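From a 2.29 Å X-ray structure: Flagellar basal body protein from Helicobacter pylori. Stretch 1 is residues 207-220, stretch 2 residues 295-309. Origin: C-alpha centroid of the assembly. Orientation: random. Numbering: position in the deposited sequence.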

# COMPACT_ATOMS: atom_id res chain seq x y z
N GLY A 207 19.41 -13.58 12.31
CA GLY A 207 20.39 -14.60 12.02
C GLY A 207 20.28 -14.96 10.55
O GLY A 207 19.18 -15.03 9.99
N VAL A 208 21.43 -15.16 9.92
CA VAL A 208 21.43 -15.40 8.49
C VAL A 208 20.80 -16.75 8.15
O VAL A 208 20.39 -16.95 7.00
N GLN A 209 20.66 -17.65 9.13
CA GLN A 209 19.98 -18.93 8.89
C GLN A 209 18.56 -18.73 8.40
O GLN A 209 18.01 -19.62 7.75
N ASP A 210 17.96 -17.56 8.70
CA ASP A 210 16.62 -17.23 8.22
C ASP A 210 16.54 -17.18 6.70
O ASP A 210 15.46 -17.39 6.14
N PHE A 211 17.65 -16.87 6.03
CA PHE A 211 17.73 -16.73 4.59
C PHE A 211 18.56 -17.81 3.92
O PHE A 211 18.19 -18.27 2.83
N PHE A 212 19.66 -18.25 4.56
CA PHE A 212 20.59 -19.22 3.98
C PHE A 212 20.12 -20.67 4.11
O PHE A 212 20.63 -21.53 3.38
N LEU A 213 19.20 -20.98 5.02
CA LEU A 213 18.64 -22.32 5.17
C LEU A 213 17.27 -22.42 4.49
O LEU A 213 16.53 -21.44 4.39
N ASN A 214 16.94 -23.63 4.04
CA ASN A 214 15.60 -23.86 3.50
C ASN A 214 14.69 -24.42 4.59
O ASN A 214 15.09 -24.61 5.74
N ASP A 215 13.43 -24.70 4.22
CA ASP A 215 12.46 -25.19 5.20
C ASP A 215 12.94 -26.42 5.97
O ASP A 215 12.60 -26.58 7.15
N LYS A 216 13.74 -27.27 5.33
CA LYS A 216 14.31 -28.45 5.98
C LYS A 216 15.63 -28.15 6.71
O LYS A 216 16.34 -29.09 7.07
N GLY A 217 15.97 -26.88 6.91
CA GLY A 217 17.21 -26.52 7.56
C GLY A 217 18.46 -26.88 6.80
O GLY A 217 19.51 -27.13 7.42
N GLU A 218 18.41 -26.94 5.48
CA GLU A 218 19.60 -27.23 4.69
C GLU A 218 20.09 -25.96 4.01
O GLU A 218 19.32 -25.02 3.76
N ILE A 219 21.39 -25.94 3.70
CA ILE A 219 22.04 -24.72 3.20
C ILE A 219 21.69 -24.49 1.74
O ILE A 219 21.82 -25.39 0.90
N ILE A 220 21.25 -23.26 1.43
CA ILE A 220 20.98 -22.87 0.04
C ILE A 220 22.28 -22.30 -0.51
O ILE A 220 22.58 -21.11 -0.38
N ASN A 295 33.98 -21.77 4.12
CA ASN A 295 32.75 -22.56 4.17
C ASN A 295 31.69 -21.90 5.05
O ASN A 295 32.01 -21.20 6.02
N LEU A 296 30.43 -22.13 4.70
CA LEU A 296 29.30 -21.88 5.59
C LEU A 296 28.98 -23.14 6.40
O LEU A 296 28.73 -24.20 5.81
N ILE A 297 28.96 -23.02 7.74
CA ILE A 297 28.69 -24.15 8.63
C ILE A 297 27.64 -23.77 9.68
O ILE A 297 27.42 -22.60 9.99
N LYS A 298 27.01 -24.79 10.25
CA LYS A 298 26.11 -24.58 11.38
C LYS A 298 26.91 -24.63 12.67
O LYS A 298 27.78 -25.49 12.84
N SER A 299 26.62 -23.69 13.57
CA SER A 299 27.30 -23.64 14.86
C SER A 299 26.96 -24.82 15.75
O SER A 299 27.69 -25.09 16.71
N GLU A 300 25.85 -25.51 15.45
CA GLU A 300 25.40 -26.70 16.17
C GLU A 300 24.78 -27.58 15.08
O GLU A 300 23.65 -27.34 14.65
N LYS A 301 25.55 -28.56 14.59
CA LYS A 301 25.24 -29.15 13.29
C LYS A 301 24.09 -30.14 13.33
O LYS A 301 23.54 -30.48 12.27
N ASP A 302 23.68 -30.59 14.50
CA ASP A 302 22.47 -31.39 14.57
C ASP A 302 21.22 -30.54 14.70
O ASP A 302 20.11 -31.06 14.50
N ALA A 303 21.37 -29.26 15.03
CA ALA A 303 20.22 -28.37 15.05
C ALA A 303 19.69 -28.15 13.64
O ALA A 303 20.46 -28.06 12.68
N LYS A 304 18.37 -28.05 13.54
CA LYS A 304 17.70 -27.72 12.29
C LYS A 304 18.17 -26.35 11.80
O LYS A 304 18.92 -26.27 10.83
N SER A 305 17.77 -25.28 12.48
CA SER A 305 18.13 -23.92 12.08
C SER A 305 18.92 -23.20 13.17
O SER A 305 18.38 -22.29 13.83
N PRO A 306 20.19 -23.53 13.36
CA PRO A 306 21.00 -22.83 14.38
C PRO A 306 21.65 -21.59 13.80
O PRO A 306 21.61 -21.36 12.58
N PRO A 307 22.28 -20.76 14.63
CA PRO A 307 23.13 -19.69 14.10
C PRO A 307 24.22 -20.27 13.23
O PRO A 307 24.75 -21.34 13.51
N LEU A 308 24.54 -19.57 12.15
CA LEU A 308 25.50 -20.06 11.18
C LEU A 308 26.82 -19.30 11.32
O LEU A 308 26.84 -18.14 11.74
N LEU A 309 27.91 -19.98 10.96
CA LEU A 309 29.24 -19.40 11.02
C LEU A 309 29.92 -19.56 9.68
O LEU A 309 29.56 -20.44 8.88

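A hydrogen bond across these stretches comes from a lysine that gives most of its bonds to its own stretch. K298, its chain extended (m, then t, t, t), brings NZ to G217 O at 2.9 Å, while the same NZ donates to K304 O at 2.8 Å and to A303 O at 3.0 Å. One ammonium thus gathers three backbone carbonyls, one from the facing stretch and two from its own; water 3 accepts a weak bond from K298 NZ (3.2 Å) and donates to K216 O (3.3 Å). G217 suits the tight spot: its phi is positive, and an ideal CB would lie 2.7 Å from K304 O, a clash.

Beyond this polar end the rule is leucine packing. L308 (m, t) points toward stretch 1, its CD1 3.7 Å from Q209 CA, 3.9 Å from F212 CB and 4.1 Å from L213 CG, and lies at the edge of the F212 ring. L296 (t, p) sets CD2 3.7 Å from F212 CD2 and 3.8 Å from I219 CG2. L213 (m, t) also points in, with CD1 3.7 Å from S305 CA, as do Q209, F212 (chi1 m), I219 (m, t) and L296.

Q209 (chi1 p) lays CG 3.2 Å from S305 OG, and its amide works through water: OE1 accepts from water 1 (2.9 Å), which accepts from L308 N (3.0 Å), while NE2 donates to water 2 (2.8 Å), which donates to S305 O (2.6 Å).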

# COMPACT_ATOMS: atom_id res chain seq x y z
CB VAL A 208 22.88 -15.23 7.99
CG1 VAL A 208 23.69 -16.53 8.18
CG2 VAL A 208 22.88 -14.73 6.56
CB GLN A 209 19.96 -19.79 10.17
CG GLN A 209 19.10 -19.23 11.31
CD GLN A 209 19.91 -18.42 12.32
OE1 GLN A 209 20.95 -17.84 12.01
NE2 GLN A 209 19.43 -18.40 13.55
CB ASP A 210 16.18 -15.88 8.79
CG ASP A 210 15.57 -15.99 10.17
OD1 ASP A 210 14.45 -15.46 10.35
OD2 ASP A 210 16.20 -16.59 11.07
CB PHE A 211 18.32 -15.36 4.23
CG PHE A 211 18.28 -15.05 2.75
CD1 PHE A 211 17.08 -15.09 2.05
CD2 PHE A 211 19.43 -14.67 2.08
CE1 PHE A 211 17.04 -14.78 0.70
CE2 PHE A 211 19.39 -14.37 0.73
CZ PHE A 211 18.19 -14.41 0.04
CB PHE A 212 21.99 -19.10 4.63
CG PHE A 212 22.80 -17.90 4.16
CD1 PHE A 212 22.36 -17.11 3.11
CD2 PHE A 212 24.00 -17.57 4.78
CE1 PHE A 212 23.11 -16.00 2.68
CE2 PHE A 212 24.75 -16.47 4.35
CZ PHE A 212 24.30 -15.68 3.30
CB LEU A 213 18.50 -22.70 6.64
CG LEU A 213 19.87 -22.70 7.35
CD1 LEU A 213 19.80 -23.12 8.84
CD2 LEU A 213 20.89 -23.56 6.59
CB ASN A 214 15.67 -24.79 2.28
CG ASN A 214 16.13 -26.20 2.63
OD1 ASN A 214 16.19 -26.60 3.80
ND2 ASN A 214 16.48 -26.96 1.61
CB ASP A 215 11.14 -25.51 4.49
CG ASP A 215 10.13 -24.39 4.62
OD1 ASP A 215 10.56 -23.22 4.75
OD2 ASP A 215 8.91 -24.67 4.59
CB LYS A 216 14.52 -29.56 4.95
CG LYS A 216 13.22 -30.07 4.33
CD LYS A 216 13.38 -31.44 3.68
CE LYS A 216 13.31 -31.36 2.15
NZ LYS A 216 13.13 -32.70 1.52
CB GLU A 218 19.34 -28.33 3.65
CG GLU A 218 18.69 -29.62 4.20
CD GLU A 218 19.55 -30.39 5.22
OE1 GLU A 218 20.66 -29.92 5.57
OE2 GLU A 218 19.11 -31.48 5.66
CB ILE A 219 23.56 -24.81 3.40
CG1 ILE A 219 23.89 -24.62 4.88
CG2 ILE A 219 24.26 -23.74 2.54
CD1 ILE A 219 25.29 -24.99 5.24
CB ILE A 220 19.81 -21.89 -0.06
CG1 ILE A 220 18.59 -22.43 0.70
CG2 ILE A 220 19.43 -21.69 -1.51
CD1 ILE A 220 17.45 -21.44 0.84
CB ASN A 295 33.03 -23.97 4.73
CG ASN A 295 33.93 -24.81 3.83
OD1 ASN A 295 34.87 -25.45 4.30
ND2 ASN A 295 33.65 -24.79 2.52
CB LEU A 296 28.08 -21.44 4.79
CG LEU A 296 26.86 -21.05 5.62
CD1 LEU A 296 27.14 -19.77 6.34
CD2 LEU A 296 25.64 -20.92 4.73
CB ILE A 297 29.97 -24.68 9.33
CG1 ILE A 297 30.65 -23.56 10.12
CG2 ILE A 297 30.94 -25.28 8.35
CD1 ILE A 297 31.36 -24.03 11.35
CB LYS A 298 25.01 -25.63 11.42
CG LYS A 298 24.09 -25.67 10.24
CD LYS A 298 23.10 -26.81 10.45
CE LYS A 298 21.92 -26.75 9.52
NZ LYS A 298 20.98 -27.90 9.78
CB SER A 299 26.93 -22.35 15.58
OG SER A 299 25.52 -22.29 15.74
CB GLU A 300 24.40 -26.33 17.25
CG GLU A 300 23.54 -27.46 17.77
CD GLU A 300 22.33 -26.94 18.55
OE1 GLU A 300 22.21 -25.71 18.68
OE2 GLU A 300 21.50 -27.77 19.00
CB LYS A 301 26.49 -29.80 12.68
CG LYS A 301 26.67 -29.49 11.17
CD LYS A 301 27.47 -28.18 10.92
CE LYS A 301 27.63 -27.83 9.42
NZ LYS A 301 26.38 -27.60 8.63
CB ASP A 302 22.55 -32.39 15.72
CG ASP A 302 23.88 -33.11 15.74
OD1 ASP A 302 23.94 -34.26 15.26
OD2 ASP A 302 24.87 -32.51 16.22
CB ALA A 303 20.58 -27.02 15.68
CB LYS A 304 16.18 -27.78 12.46
CG LYS A 304 15.41 -27.29 11.25
CD LYS A 304 13.95 -27.73 11.25
CE LYS A 304 13.83 -29.19 10.93
NZ LYS A 304 14.54 -29.51 9.66
CB SER A 305 16.88 -23.12 11.71
OG SER A 305 17.24 -21.81 11.30
CB PRO A 306 22.06 -23.88 14.75
CG PRO A 306 22.30 -24.60 13.43
CD PRO A 306 20.96 -24.60 12.69
CB PRO A 307 23.70 -19.02 15.36
CG PRO A 307 22.70 -19.34 16.45
CD PRO A 307 22.11 -20.69 16.10
CB LEU A 308 24.95 -19.93 9.75
CG LEU A 308 23.62 -20.66 9.50
CD1 LEU A 308 23.24 -20.54 8.06
CD2 LEU A 308 23.69 -22.14 9.91
CB LEU A 309 30.12 -20.06 12.09
CG LEU A 309 29.49 -20.40 13.43
CD1 LEU A 309 30.43 -21.28 14.22
CD2 LEU A 309 29.20 -19.12 14.19
O HOH W 1 23.56 -16.71 12.23
O HOH W 2 17.79 -20.03 15.08
O HOH W 3 19.12 -30.14 8.46